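Type III effector HopU1 (Pseudomonas syringae pv. tomato, PDB 3U0J) is an ADP-ribosyltransferase effector that probably transfers ADP-ribose from NAD+ to arginine side chains of target proteins in plant immunity. Local coordinates at residues A[118-123]-A[195-200]; A[122-127]-A[146-151]; A[208-213]-A[217-222]. All coordinates share one frame; numbering follows the deposited sequence.

Interaction 1: A[118-123]-A[195-200]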
ATOM      1  N   ARG A 118      -4.081  -8.167   0.219  1.00 13.80           N
ATOM      2  CA  ARG A 118      -3.168  -9.297   0.167  1.00 16.12           C
ATOM      3  C   ARG A 118      -3.210 -10.034  -1.163  1.00 12.52           C
ATOM      4  O   ARG A 118      -2.184 -10.408  -1.687  1.00 12.93           O
ATOM      5  CB  ARG A 118      -3.436 -10.271   1.307  1.00 22.75           C
ATOM      6  CG  ARG A 118      -2.302 -11.253   1.536  1.00 17.24           C
ATOM      7  CD  ARG A 118      -2.585 -12.041   2.768  1.00 17.79           C
ATOM      8  NE  ARG A 118      -2.553 -11.224   3.979  1.00 20.18           N
ATOM      9  CZ  ARG A 118      -1.435 -10.715   4.490  1.00 24.45           C
ATOM     10  NH1 ARG A 118      -0.270 -10.904   3.862  1.00 18.88           N
ATOM     11  NH2 ARG A 118      -1.479 -10.005   5.616  1.00 22.28           N
ATOM     12  N   GLU A 119      -4.402 -10.238  -1.708  1.00 14.14           N
ATOM     13  CA  GLU A 119      -4.524 -10.912  -2.989  1.00 12.46           C
ATOM     14  C   GLU A 119      -3.814 -10.095  -4.053  1.00 15.44           C
ATOM     15  O   GLU A 119      -3.107 -10.644  -4.898  1.00 16.66           O
ATOM     16  CB  GLU A 119      -5.990 -11.119  -3.356  1.00 15.02           C
ATOM     17  CG  GLU A 119      -6.213 -11.778  -4.702  1.00 16.44           C
ATOM     18  CD  GLU A 119      -7.682 -12.048  -4.992  1.00 21.85           C
ATOM     19  OE1 GLU A 119      -8.542 -11.653  -4.170  1.00 17.22           O
ATOM     20  OE2 GLU A 119      -7.977 -12.668  -6.049  1.00 29.84           O
ATOM     21  N   VAL A 120      -3.981  -8.772  -3.988  1.00 16.28           N
ATOM     22  CA  VAL A 120      -3.393  -7.865  -4.973  1.00 13.33           C
ATOM     23  C   VAL A 120      -1.885  -7.788  -4.837  1.00 12.70           C
ATOM     24  O   VAL A 120      -1.161  -7.981  -5.805  1.00 13.21           O
ATOM     25  CB  VAL A 120      -4.013  -6.453  -4.888  1.00 13.93           C
ATOM     26  CG1 VAL A 120      -3.140  -5.434  -5.615  1.00 13.22           C
ATOM     27  CG2 VAL A 120      -5.410  -6.471  -5.472  1.00 12.91           C
ATOM     28  N   ASN A 121      -1.417  -7.523  -3.625  1.00 15.10           N
ATOM     29  CA  ASN A 121       0.015  -7.462  -3.349  1.00 14.29           C
ATOM     30  C   ASN A 121       0.683  -8.753  -3.768  1.00 16.05           C
ATOM     31  O   ASN A 121       1.672  -8.727  -4.500  1.00 15.46           O
ATOM     32  CB  ASN A 121       0.277  -7.191  -1.870  1.00 13.89           C
ATOM     33  CG  ASN A 121       0.021  -5.748  -1.490  1.00 12.89           C
ATOM     34  OD1 ASN A 121      -0.240  -4.906  -2.346  1.00 15.21           O
ATOM     35  ND2 ASN A 121       0.096  -5.457  -0.206  1.00 11.98           N
ATOM     36  N   ASN A 122       0.125  -9.883  -3.333  1.00 14.27           N
ATOM     37  CA  ASN A 122       0.673 -11.174  -3.701  1.00 13.67           C
ATOM     38  C   ASN A 122       0.712 -11.381  -5.213  1.00 15.77           C
ATOM     39  O   ASN A 122       1.717 -11.859  -5.756  1.00 16.00           O
ATOM     40  CB  ASN A 122      -0.070 -12.307  -2.997  1.00 13.45           C
ATOM     41  CG  ASN A 122       0.517 -12.609  -1.633  1.00 15.98           C
ATOM     42  OD1 ASN A 122       1.327 -11.843  -1.128  1.00 19.11           O
ATOM     43  ND2 ASN A 122       0.119 -13.721  -1.037  1.00 15.32           N
ATOM     44  N   TYR A 123      -0.379 -11.020  -5.881  1.00 15.31           N
ATOM     45  CA  TYR A 123      -0.447 -11.066  -7.339  1.00 15.93           C
ATOM     46  C   TYR A 123       0.695 -10.261  -7.974  1.00 17.80           C
ATOM     47  O   TYR A 123       1.438 -10.767  -8.792  1.00 16.86           O
ATOM     48  CB  TYR A 123      -1.797 -10.544  -7.851  1.00 14.32           C
ATOM     49  CG  TYR A 123      -1.751 -10.229  -9.322  1.00 18.12           C
ATOM     50  CD1 TYR A 123      -1.451  -8.946  -9.771  1.00 23.24           C
ATOM     51  CD2 TYR A 123      -1.963 -11.219 -10.270  1.00 19.26           C
ATOM     52  CE1 TYR A 123      -1.392  -8.654 -11.125  1.00 25.28           C
ATOM     53  CE2 TYR A 123      -1.898 -10.942 -11.625  1.00 22.03           C
ATOM     54  CZ  TYR A 123      -1.613  -9.661 -12.048  1.00 28.62           C
ATOM     55  OH  TYR A 123      -1.535  -9.388 -13.396  1.00 36.11           O
ATOM     56  N   PRO A 195       7.736  -5.225  -5.454  1.00 17.32           N
ATOM     57  CA  PRO A 195       6.844  -5.139  -6.623  1.00 17.76           C
ATOM     58  C   PRO A 195       5.451  -4.661  -6.256  1.00 20.99           C
ATOM     59  O   PRO A 195       4.760  -4.084  -7.097  1.00 22.90           O
ATOM     60  CB  PRO A 195       6.780  -6.578  -7.136  1.00 17.64           C
ATOM     61  CG  PRO A 195       8.072  -7.214  -6.616  1.00 20.57           C
ATOM     62  CD  PRO A 195       8.341  -6.556  -5.293  1.00 17.98           C
ATOM     63  N   ALA A 196       5.028  -4.889  -5.018  1.00 20.48           N
ATOM     64  CA  ALA A 196       3.689  -4.473  -4.617  1.00 17.35           C
ATOM     65  C   ALA A 196       3.700  -3.044  -4.075  1.00 16.78           C
ATOM     66  O   ALA A 196       4.715  -2.364  -4.145  1.00 16.53           O
ATOM     67  CB  ALA A 196       3.114  -5.441  -3.614  1.00 13.48           C
ATOM     68  N   PHE A 197       2.567  -2.597  -3.540  1.00 15.81           N
ATOM     69  CA  PHE A 197       2.440  -1.261  -2.964  1.00 12.41           C
ATOM     70  C   PHE A 197       2.983  -1.264  -1.548  1.00 14.40           C
ATOM     71  O   PHE A 197       2.311  -1.773  -0.656  1.00 16.22           O
ATOM     72  CB  PHE A 197       0.951  -0.882  -2.892  1.00 13.18           C
ATOM     73  CG  PHE A 197       0.297  -0.752  -4.225  1.00 10.74           C
ATOM     74  CD1 PHE A 197       0.383   0.425  -4.937  1.00 13.41           C
ATOM     75  CD2 PHE A 197      -0.378  -1.806  -4.777  1.00 12.36           C
ATOM     76  CE1 PHE A 197      -0.197   0.545  -6.183  1.00 13.50           C
ATOM     77  CE2 PHE A 197      -0.954  -1.700  -6.022  1.00 12.74           C
ATOM     78  CZ  PHE A 197      -0.871  -0.518  -6.724  1.00 14.12           C
ATOM     79  N   MET A 198       4.165  -0.701  -1.313  1.00 15.44           N
ATOM     80  CA  MET A 198       4.708  -0.696   0.044  1.00 13.13           C
ATOM     81  C   MET A 198       3.955   0.233   0.977  1.00 15.91           C
ATOM     82  O   MET A 198       3.583   1.363   0.622  1.00 19.08           O
ATOM     83  CB  MET A 198       6.189  -0.359   0.094  1.00 14.74           C
ATOM     84  CG  MET A 198       6.834  -0.905   1.370  1.00 20.92           C
ATOM     85  SD  MET A 198       8.516  -0.363   1.651  1.00 18.87           S
ATOM     86  CE  MET A 198       9.393  -1.333   0.450  1.00 21.50           C
ATOM     87  N   SER A 199       3.720  -0.258   2.182  1.00 14.82           N
ATOM     88  CA  SER A 199       2.966   0.488   3.166  1.00 15.16           C
ATOM     89  C   SER A 199       3.883   0.766   4.325  1.00 17.19           C
ATOM     90  O   SER A 199       4.570  -0.130   4.811  1.00 22.50           O
ATOM     91  CB  SER A 199       1.768  -0.328   3.631  1.00 16.82           C
ATOM     92  OG  SER A 199       1.122   0.316   4.706  1.00 24.84           O
ATOM     93  N   THR A 200       3.910   2.008   4.771  1.00 16.52           N
ATOM     94  CA  THR A 200       4.869   2.407   5.789  1.00 19.80           C
ATOM     95  C   THR A 200       4.198   3.365   6.761  1.00 20.12           C
ATOM     96  O   THR A 200       3.107   3.863   6.483  1.00 18.30           O
ATOM     97  CB  THR A 200       6.096   3.103   5.145  1.00 20.61           C
ATOM     98  OG1 THR A 200       5.725   4.414   4.679  1.00 20.34           O
ATOM     99  CG2 THR A 200       6.650   2.270   3.973  1.00 16.73           C
TER
HETATM  100  O   HOH W   1      -0.125  -2.728   0.562  1.00 12.23           O
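N121, on helix 116-126, meets A196 and F197 of the loop leading into strand 199-201 by van der Waals contact. The A196 methyl points at the helix, with CB 3.6 Å from N121 OD1. N121 CG lies anti to the carbonyl carbon (chi1 -75°), which carries the amide along the helix flank to the loop. The same OD1 sits in the plane of the F197 ring, at its edge, 3.9 Å from F197 CD2. V120 CG1 adds an apolar touch at that rim, 4.3 Å from F197 CE2.

The polar link is indirect. One water accepts from N121 ND2 at 2.8 Å and donates to F197 O at 2.9 Å, tying the amide to the loop backbone. F197 also packs on L151, S152 and L155 of helix 145-162 and makes an edge-to-face stack with H98.

Beyond F197, T200 pairs with I242 and S199 OG makes a weak hydrogen bond to E241. S199 and T200 are consistent with the first two residues of the Ser-Thr-Ser (or Ser-Thr-Thr) motif of arginine-specific ADP-ribosyltransferases; the loop just before it, A196-F197, packs on helix 116-126.

Interaction 2: A[122-127]-A[146-151]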
ATOM      1  N   ASN A 122       0.125  -9.883  -3.333  1.00 14.27           N
ATOM      2  CA  ASN A 122       0.673 -11.174  -3.701  1.00 13.67           C
ATOM      3  C   ASN A 122       0.712 -11.381  -5.213  1.00 15.77           C
ATOM      4  O   ASN A 122       1.717 -11.859  -5.756  1.00 16.00           O
ATOM      5  CB  ASN A 122      -0.070 -12.307  -2.997  1.00 13.45           C
ATOM      6  CG  ASN A 122       0.517 -12.609  -1.633  1.00 15.98           C
ATOM      7  OD1 ASN A 122       1.327 -11.843  -1.128  1.00 19.11           O
ATOM      8  ND2 ASN A 122       0.119 -13.721  -1.037  1.00 15.32           N
ATOM      9  N   TYR A 123      -0.379 -11.020  -5.881  1.00 15.31           N
ATOM     10  CA  TYR A 123      -0.447 -11.066  -7.339  1.00 15.93           C
ATOM     11  C   TYR A 123       0.695 -10.261  -7.974  1.00 17.80           C
ATOM     12  O   TYR A 123       1.438 -10.767  -8.792  1.00 16.86           O
ATOM     13  CB  TYR A 123      -1.797 -10.544  -7.851  1.00 14.32           C
ATOM     14  CG  TYR A 123      -1.751 -10.229  -9.322  1.00 18.12           C
ATOM     15  CD1 TYR A 123      -1.451  -8.946  -9.771  1.00 23.24           C
ATOM     16  CD2 TYR A 123      -1.963 -11.219 -10.270  1.00 19.26           C
ATOM     17  CE1 TYR A 123      -1.392  -8.654 -11.125  1.00 25.28           C
ATOM     18  CE2 TYR A 123      -1.898 -10.942 -11.625  1.00 22.03           C
ATOM     19  CZ  TYR A 123      -1.613  -9.661 -12.048  1.00 28.62           C
ATOM     20  OH  TYR A 123      -1.535  -9.388 -13.396  1.00 36.11           O
ATOM     21  N   LEU A 124       0.842  -9.002  -7.581  1.00 17.76           N
ATOM     22  CA  LEU A 124       1.930  -8.197  -8.117  1.00 17.81           C
ATOM     23  C   LEU A 124       3.314  -8.795  -7.875  1.00 18.78           C
ATOM     24  O   LEU A 124       4.174  -8.691  -8.747  1.00 21.85           O
ATOM     25  CB  LEU A 124       1.885  -6.771  -7.577  1.00 17.29           C
ATOM     26  CG  LEU A 124       0.726  -5.924  -8.078  1.00 16.73           C
ATOM     27  CD1 LEU A 124       0.615  -4.642  -7.255  1.00 17.40           C
ATOM     28  CD2 LEU A 124       0.913  -5.625  -9.540  1.00 19.11           C
ATOM     29  N   ARG A 125       3.544  -9.394  -6.700  1.00 18.40           N
ATOM     30  CA  ARG A 125       4.867  -9.964  -6.405  1.00 17.10           C
ATOM     31  C   ARG A 125       5.127 -11.240  -7.207  1.00 17.97           C
ATOM     32  O   ARG A 125       6.264 -11.531  -7.518  1.00 19.52           O
ATOM     33  CB  ARG A 125       5.112 -10.234  -4.907  1.00 15.12           C
ATOM     34  CG  ARG A 125       4.419  -9.332  -3.922  1.00 17.02           C
ATOM     35  CD  ARG A 125       5.322  -8.828  -2.796  1.00 16.41           C
ATOM     36  NE  ARG A 125       5.422  -9.747  -1.671  1.00 27.86           N
ATOM     37  CZ  ARG A 125       5.898  -9.415  -0.463  1.00 33.28           C
ATOM     38  NH1 ARG A 125       6.301  -8.169  -0.215  1.00 22.59           N
ATOM     39  NH2 ARG A 125       5.959 -10.328   0.511  1.00 23.18           N
ATOM     40  N   LEU A 126       4.086 -11.999  -7.534  1.00 18.70           N
ATOM     41  CA  LEU A 126       4.262 -13.259  -8.259  1.00 19.20           C
ATOM     42  C   LEU A 126       4.239 -13.091  -9.768  1.00 23.46           C
ATOM     43  O   LEU A 126       4.811 -13.882 -10.506  1.00 28.78           O
ATOM     44  CB  LEU A 126       3.176 -14.259  -7.877  1.00 18.01           C
ATOM     45  CG  LEU A 126       3.131 -14.639  -6.397  1.00 29.53           C
ATOM     46  CD1 LEU A 126       2.019 -15.667  -6.159  1.00 26.67           C
ATOM     47  CD2 LEU A 126       4.496 -15.168  -5.900  1.00 26.08           C
ATOM     48  N   GLN A 127       3.548 -12.065 -10.221  1.00 27.15           N
ATOM     49  CA  GLN A 127       3.310 -11.858 -11.633  1.00 29.86           C
ATOM     50  C   GLN A 127       4.601 -11.902 -12.462  1.00 43.76           C
ATOM     51  O   GLN A 127       5.570 -11.190 -12.155  1.00 41.76           O
ATOM     52  CB  GLN A 127       2.594 -10.526 -11.799  1.00 28.20           C
ATOM     53  CG  GLN A 127       2.452 -10.074 -13.204  1.00 43.53           C
ATOM     54  CD  GLN A 127       3.641  -9.270 -13.654  1.00 52.53           C
ATOM     55  OE1 GLN A 127       3.877  -9.128 -14.846  1.00 58.65           O
ATOM     56  NE2 GLN A 127       4.403  -8.738 -12.700  1.00 47.77           N
ATOM     57  N   PRO A 146      -8.511  -3.334 -12.590  1.00 18.79           N
ATOM     58  CA  PRO A 146      -9.265  -2.114 -12.311  1.00 14.76           C
ATOM     59  C   PRO A 146      -8.847  -1.483 -10.986  1.00 14.41           C
ATOM     60  O   PRO A 146      -8.852  -0.272 -10.872  1.00 16.74           O
ATOM     61  CB  PRO A 146     -10.706  -2.606 -12.228  1.00 15.82           C
ATOM     62  CG  PRO A 146     -10.724  -3.866 -12.959  1.00 16.73           C
ATOM     63  CD  PRO A 146      -9.398  -4.494 -12.768  1.00 20.19           C
ATOM     64  N   HIS A 147      -8.476  -2.293 -10.003  1.00 16.35           N
ATOM     65  CA  HIS A 147      -8.047  -1.771  -8.707  1.00 16.14           C
ATOM     66  C   HIS A 147      -6.568  -1.376  -8.715  1.00 16.12           C
ATOM     67  O   HIS A 147      -6.164  -0.377  -8.103  1.00 14.64           O
ATOM     68  CB  HIS A 147      -8.305  -2.800  -7.601  1.00 14.88           C
ATOM     69  CG  HIS A 147      -7.781  -2.393  -6.258  1.00 14.68           C
ATOM     70  ND1 HIS A 147      -8.504  -1.605  -5.386  1.00 11.81           N
ATOM     71  CD2 HIS A 147      -6.611  -2.673  -5.631  1.00 14.59           C
ATOM     72  CE1 HIS A 147      -7.802  -1.415  -4.282  1.00 11.75           C
ATOM     73  NE2 HIS A 147      -6.651  -2.054  -4.402  1.00 13.50           N
ATOM     74  N   ILE A 148      -5.748  -2.167  -9.390  1.00 15.62           N
ATOM     75  CA  ILE A 148      -4.336  -1.844  -9.404  1.00 18.30           C
ATOM     76  C   ILE A 148      -4.180  -0.474 -10.028  1.00 16.06           C
ATOM     77  O   ILE A 148      -3.444   0.374  -9.517  1.00 15.56           O
ATOM     78  CB  ILE A 148      -3.511  -2.886 -10.169  1.00 18.43           C
ATOM     79  CG1 ILE A 148      -3.478  -4.196  -9.374  1.00 17.99           C
ATOM     80  CG2 ILE A 148      -2.122  -2.373 -10.376  1.00 13.30           C
ATOM     81  CD1 ILE A 148      -2.932  -5.383 -10.126  1.00 20.44           C
ATOM     82  N   LYS A 149      -4.916  -0.257 -11.113  1.00 13.78           N
ATOM     83  CA  LYS A 149      -4.802   0.979 -11.858  1.00 15.15           C
ATOM     84  C   LYS A 149      -5.358   2.117 -11.032  1.00 13.21           C
ATOM     85  O   LYS A 149      -4.751   3.175 -10.952  1.00 14.42           O
ATOM     86  CB  LYS A 149      -5.481   0.885 -13.234  1.00 15.89           C
ATOM     87  CG  LYS A 149      -4.954  -0.248 -14.121  1.00 19.06           C
ATOM     88  CD  LYS A 149      -5.291  -0.029 -15.594  1.00 34.45           C
ATOM     89  CE  LYS A 149      -6.798   0.163 -15.832  1.00 37.37           C
ATOM     90  NZ  LYS A 149      -7.118   0.551 -17.245  1.00 33.01           N
ATOM     91  N   MET A 150      -6.501   1.902 -10.392  1.00 13.18           N
ATOM     92  CA  MET A 150      -7.115   2.978  -9.637  1.00 10.69           C
ATOM     93  C   MET A 150      -6.193   3.410  -8.507  1.00 13.49           C
ATOM     94  O   MET A 150      -5.999   4.609  -8.299  1.00 13.52           O
ATOM     95  CB  MET A 150      -8.502   2.595  -9.120  1.00 10.76           C
ATOM     96  CG  MET A 150      -9.466   3.793  -8.978  1.00 11.62           C
ATOM     97  SD  MET A 150      -9.553   4.956 -10.370  1.00  1.96           S
ATOM     98  CE  MET A 150     -10.144   6.313  -9.452  1.00 12.58           C
ATOM     99  N   LEU A 151      -5.597   2.445  -7.802  1.00 13.79           N
ATOM    100  CA  LEU A 151      -4.714   2.768  -6.676  1.00 13.22           C
ATOM    101  C   LEU A 151      -3.479   3.516  -7.174  1.00 15.29           C
ATOM    102  O   LEU A 151      -3.061   4.520  -6.583  1.00 15.07           O
ATOM    103  CB  LEU A 151      -4.282   1.511  -5.930  1.00 12.87           C
ATOM    104  CG  LEU A 151      -4.247   1.554  -4.396  1.00 13.78           C
ATOM    105  CD1 LEU A 151      -3.138   0.685  -3.855  1.00 10.29           C
ATOM    106  CD2 LEU A 151      -4.125   2.946  -3.840  1.00 12.98           C
TER
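L124 and I148 have the nearest CA atoms, 9.0 Å apart, where the C-terminal end of helix 116-126 lies beside the early turns of helix 145-162. Across this gap I148 reaches with its longer branch: CG1 is anti to the carbonyl carbon (chi1 -70°), and the chain runs on extended so that CD1 becomes the touching atom. It abuts two consecutive side chains, with I148 CD1 3.8 Å from Y123 CE1 and 3.9 Å from L124 CD2. The two encounters differ in direction. The tyrosine crosses the isoleucine at about a right angle and meets the methyl obliquely along its CD1-CE1 side, whereas L124 and I148 slide past each other in opposite senses.

The tyrosine ring is also backed within its own segment. Q127 CB lies 4.3 Å above one face, displaced toward the rim, just where the chain leaves the helix; Q127 OE1 accepts from the backbone amides of E129 and N130 in the turn that follows. At the far end of the ring, Y123 OH is hydrogen-bonded to D141 N and H140 ND1, in the loop between the two helices. I148 also touches V120 and M246, and L124 touches F197.

Everything that passes between these segments is apolar, so the fit depends on shape rather than on directed bonds. The one polar group on the touching side chains, the tyrosine hydroxyl, is satisfied by the connecting loop, which holds the ring's far end in place while its side meets I148.

Interaction 3: A[208-213]-A[217-222]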
ATOM      1  N   GLN A 208       5.800  -1.360  15.302  1.00 25.33           N
ATOM      2  CA  GLN A 208       5.790  -2.415  16.313  1.00 27.85           C
ATOM      3  C   GLN A 208       6.984  -3.355  16.270  1.00 26.74           C
ATOM      4  O   GLN A 208       6.808  -4.577  16.293  1.00 24.96           O
ATOM      5  CB  GLN A 208       4.522  -3.240  16.206  1.00 27.09           C
ATOM      6  CG  GLN A 208       3.255  -2.447  16.364  1.00 29.74           C
ATOM      7  CD  GLN A 208       2.071  -3.359  16.493  1.00 46.16           C
ATOM      8  OE1 GLN A 208       1.291  -3.537  15.537  1.00 40.93           O
ATOM      9  NE2 GLN A 208       1.941  -3.992  17.671  1.00 45.87           N
ATOM     10  N   VAL A 209       8.187  -2.780  16.243  1.00 26.15           N
ATOM     11  CA  VAL A 209       9.408  -3.554  16.112  1.00 25.91           C
ATOM     12  C   VAL A 209      10.417  -3.150  17.147  1.00 28.37           C
ATOM     13  O   VAL A 209      11.112  -3.995  17.709  1.00 35.70           O
ATOM     14  CB  VAL A 209      10.129  -3.260  14.798  1.00 27.67           C
ATOM     15  CG1 VAL A 209      10.619  -4.551  14.173  1.00 23.84           C
ATOM     16  CG2 VAL A 209       9.251  -2.453  13.856  1.00 24.49           C
ATOM     17  N   PHE A 210      10.522  -1.846  17.369  1.00 26.34           N
ATOM     18  CA  PHE A 210      11.665  -1.295  18.081  1.00 31.55           C
ATOM     19  C   PHE A 210      11.741  -1.617  19.564  1.00 36.32           C
ATOM     20  O   PHE A 210      12.804  -1.973  20.073  1.00 42.90           O
ATOM     21  CB  PHE A 210      11.751   0.198  17.865  1.00 28.63           C
ATOM     22  CG  PHE A 210      12.261   0.566  16.519  1.00 26.13           C
ATOM     23  CD1 PHE A 210      11.404   1.011  15.539  1.00 25.28           C
ATOM     24  CD2 PHE A 210      13.604   0.445  16.227  1.00 27.26           C
ATOM     25  CE1 PHE A 210      11.878   1.339  14.301  1.00 26.84           C
ATOM     26  CE2 PHE A 210      14.091   0.784  14.991  1.00 22.70           C
ATOM     27  CZ  PHE A 210      13.230   1.227  14.025  1.00 27.19           C
ATOM     28  N   GLU A 211      10.635  -1.491  20.269  1.00 31.35           N
ATOM     29  CA  GLU A 211      10.676  -1.797  21.685  1.00 44.50           C
ATOM     30  C   GLU A 211      10.509  -3.289  21.892  1.00 47.34           C
ATOM     31  O   GLU A 211       9.655  -3.920  21.272  1.00 45.09           O
ATOM     32  CB  GLU A 211       9.625  -0.999  22.471  1.00 50.48           C
ATOM     33  CG  GLU A 211       8.233  -0.960  21.836  1.00 53.92           C
ATOM     34  CD  GLU A 211       8.164  -0.078  20.581  1.00 59.62           C
ATOM     35  OE1 GLU A 211       9.072   0.767  20.375  1.00 55.17           O
ATOM     36  OE2 GLU A 211       7.192  -0.227  19.799  1.00 53.42           O
ATOM     37  N   PRO A 212      11.360  -3.880  22.734  1.00 55.34           N
ATOM     38  CA  PRO A 212      10.934  -5.213  23.153  1.00 52.02           C
ATOM     39  C   PRO A 212       9.683  -4.964  23.973  1.00 50.69           C
ATOM     40  O   PRO A 212       9.543  -3.864  24.513  1.00 54.82           O
ATOM     41  CB  PRO A 212      12.088  -5.683  24.042  1.00 56.72           C
ATOM     42  CG  PRO A 212      13.277  -4.806  23.637  1.00 53.31           C
ATOM     43  CD  PRO A 212      12.663  -3.487  23.300  1.00 50.88           C
ATOM     44  N   GLY A 213       8.778  -5.929  24.034  1.00 43.40           N
ATOM     45  CA  GLY A 213       8.929  -7.173  23.315  1.00 42.53           C
ATOM     46  C   GLY A 213       7.794  -7.232  22.324  1.00 41.44           C
ATOM     47  O   GLY A 213       6.789  -7.914  22.529  1.00 32.74           O
ATOM     48  N   ASN A 217      10.224  -8.552  14.331  1.00 22.76           N
ATOM     49  CA  ASN A 217      11.650  -8.664  14.639  1.00 24.54           C
ATOM     50  C   ASN A 217      12.540  -8.035  13.570  1.00 23.98           C
ATOM     51  O   ASN A 217      13.748  -7.904  13.763  1.00 26.16           O
ATOM     52  CB  ASN A 217      12.054 -10.124  14.855  1.00 21.24           C
ATOM     53  CG  ASN A 217      11.782 -10.975  13.651  1.00 23.23           C
ATOM     54  OD1 ASN A 217      10.903 -10.665  12.851  1.00 25.09           O
ATOM     55  ND2 ASN A 217      12.534 -12.054  13.502  1.00 25.75           N
ATOM     56  N   ILE A 218      11.949  -7.642  12.445  1.00 23.07           N
ATOM     57  CA  ILE A 218      12.697  -6.917  11.416  1.00 23.22           C
ATOM     58  C   ILE A 218      12.167  -5.497  11.238  1.00 23.21           C
ATOM     59  O   ILE A 218      11.007  -5.303  10.886  1.00 25.39           O
ATOM     60  CB  ILE A 218      12.631  -7.657  10.083  1.00 25.29           C
ATOM     61  CG1 ILE A 218      13.211  -9.069  10.259  1.00 25.55           C
ATOM     62  CG2 ILE A 218      13.354  -6.878   9.000  1.00 19.83           C
ATOM     63  CD1 ILE A 218      12.932  -9.996   9.085  1.00 22.74           C
ATOM     64  N   ALA A 219      13.001  -4.501  11.503  1.00 21.03           N
ATOM     65  CA  ALA A 219      12.572  -3.114  11.333  1.00 21.88           C
ATOM     66  C   ALA A 219      13.214  -2.491  10.110  1.00 21.69           C
ATOM     67  O   ALA A 219      14.388  -2.724   9.828  1.00 22.56           O
ATOM     68  CB  ALA A 219      12.896  -2.281  12.572  1.00 21.29           C
ATOM     69  N   PHE A 220      12.442  -1.689   9.392  1.00 20.07           N
ATOM     70  CA  PHE A 220      12.966  -0.953   8.259  1.00 19.70           C
ATOM     71  C   PHE A 220      12.862   0.529   8.534  1.00 20.96           C
ATOM     72  O   PHE A 220      11.779   1.049   8.808  1.00 19.82           O
ATOM     73  CB  PHE A 220      12.178  -1.279   6.998  1.00 20.83           C
ATOM     74  CG  PHE A 220      12.439  -2.643   6.460  1.00 25.05           C
ATOM     75  CD1 PHE A 220      13.464  -2.865   5.575  1.00 25.33           C
ATOM     76  CD2 PHE A 220      11.654  -3.715   6.838  1.00 31.38           C
ATOM     77  CE1 PHE A 220      13.707  -4.139   5.067  1.00 28.55           C
ATOM     78  CE2 PHE A 220      11.896  -4.990   6.323  1.00 30.58           C
ATOM     79  CZ  PHE A 220      12.924  -5.192   5.434  1.00 23.98           C
ATOM     80  N   GLN A 221      13.993   1.217   8.468  1.00 19.82           N
ATOM     81  CA  GLN A 221      13.974   2.652   8.603  1.00 17.53           C
ATOM     82  C   GLN A 221      14.251   3.216   7.244  1.00 20.18           C
ATOM     83  O   GLN A 221      15.371   3.135   6.748  1.00 23.04           O
ATOM     84  CB  GLN A 221      15.028   3.117   9.578  1.00 19.43           C
ATOM     85  CG  GLN A 221      15.096   4.616   9.686  1.00 19.63           C
ATOM     86  CD  GLN A 221      16.178   5.041  10.631  1.00 22.95           C
ATOM     87  OE1 GLN A 221      16.187   4.641  11.802  1.00 26.93           O
ATOM     88  NE2 GLN A 221      17.109   5.850  10.135  1.00 20.06           N
ATOM     89  N   ILE A 222      13.214   3.771   6.636  1.00 22.38           N
ATOM     90  CA  ILE A 222      13.248   4.161   5.236  1.00 20.35           C
ATOM     91  C   ILE A 222      13.188   5.670   5.115  1.00 21.44           C
ATOM     92  O   ILE A 222      12.351   6.327   5.742  1.00 22.41           O
ATOM     93  CB  ILE A 222      12.037   3.579   4.523  1.00 16.48           C
ATOM     94  CG1 ILE A 222      11.881   2.110   4.902  1.00 15.29           C
ATOM     95  CG2 ILE A 222      12.142   3.778   3.041  1.00 17.25           C
ATOM     96  CD1 ILE A 222      10.675   1.457   4.293  1.00 19.36           C
TER
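A219 pushes its methyl between two successive residues of an irregular loop, V209 and F210, and lies over the phenyl face of the second. This is a CH-pi contact: A219 CB is 4.2 Å from the centroid of the F210 ring, 24° off the ring normal. The methyl is displaced toward the rim, and the nearest ring atom is F210 CZ at 3.8 Å from A219 CB. The F210 CA-CB bond points away from the strand, yet with CG anti to the carbonyl carbon (chi1 -75°) the ring folds back over the alanine. K204 makes a cation-pi contact with the same ring, and L264 packs against it.

V209 meets the methyl directly, its CG1 3.6 Å from A219 CB. This branch also rests on the peptide joining I218 to A219, with V209 CG1 3.4 Å from I218 O. The loop does not pair with the strand as a neighbouring strand would; its own backbone is tied nearby through Q208 to N216, and V209 O accepts from K262 NZ.

N217 and I218 both face I172, forming a classic beta bulge at the start of strand 218-224, and N217 ND2 donates to G174 O. Beyond it the side chains alternate: A219 turns to the loop, while I218 and F220 turn the other way, onto helix 176-188. With 167-172 antiparallel on one side and 263-269 parallel on the other, this is an inner strand of the mixed sheet, consistent with the ADP-ribosyltransferase fold, with a loop over one face and a helix over the other.

Overall arrangement
Interactions 1 and 2 form one core, their centres about 7 Å apart. They share helix 116-126, and F197 of interaction 1 reaches L124 of interaction 2 (CE2 to CD1, 3.6 Å) and L151 (CD1 to CD1, 3.7 Å). The centre of interaction 3 lies about 20 Å from that of interaction 1 and about 27 Å from that of interaction 2. Its I222 meets M198 (CD1 to SD, 3.9 Å) and T200 of interaction 1. Interactions 2 and 3 stay about 9 Å apart at their nearest atoms. Segment 195-200 runs from the helical core to the small antiparallel sheet, whose strand 199-201 packs against strand 218-224 of the mixed sheet; S199, near E241, probably lies close to the NAD+ site.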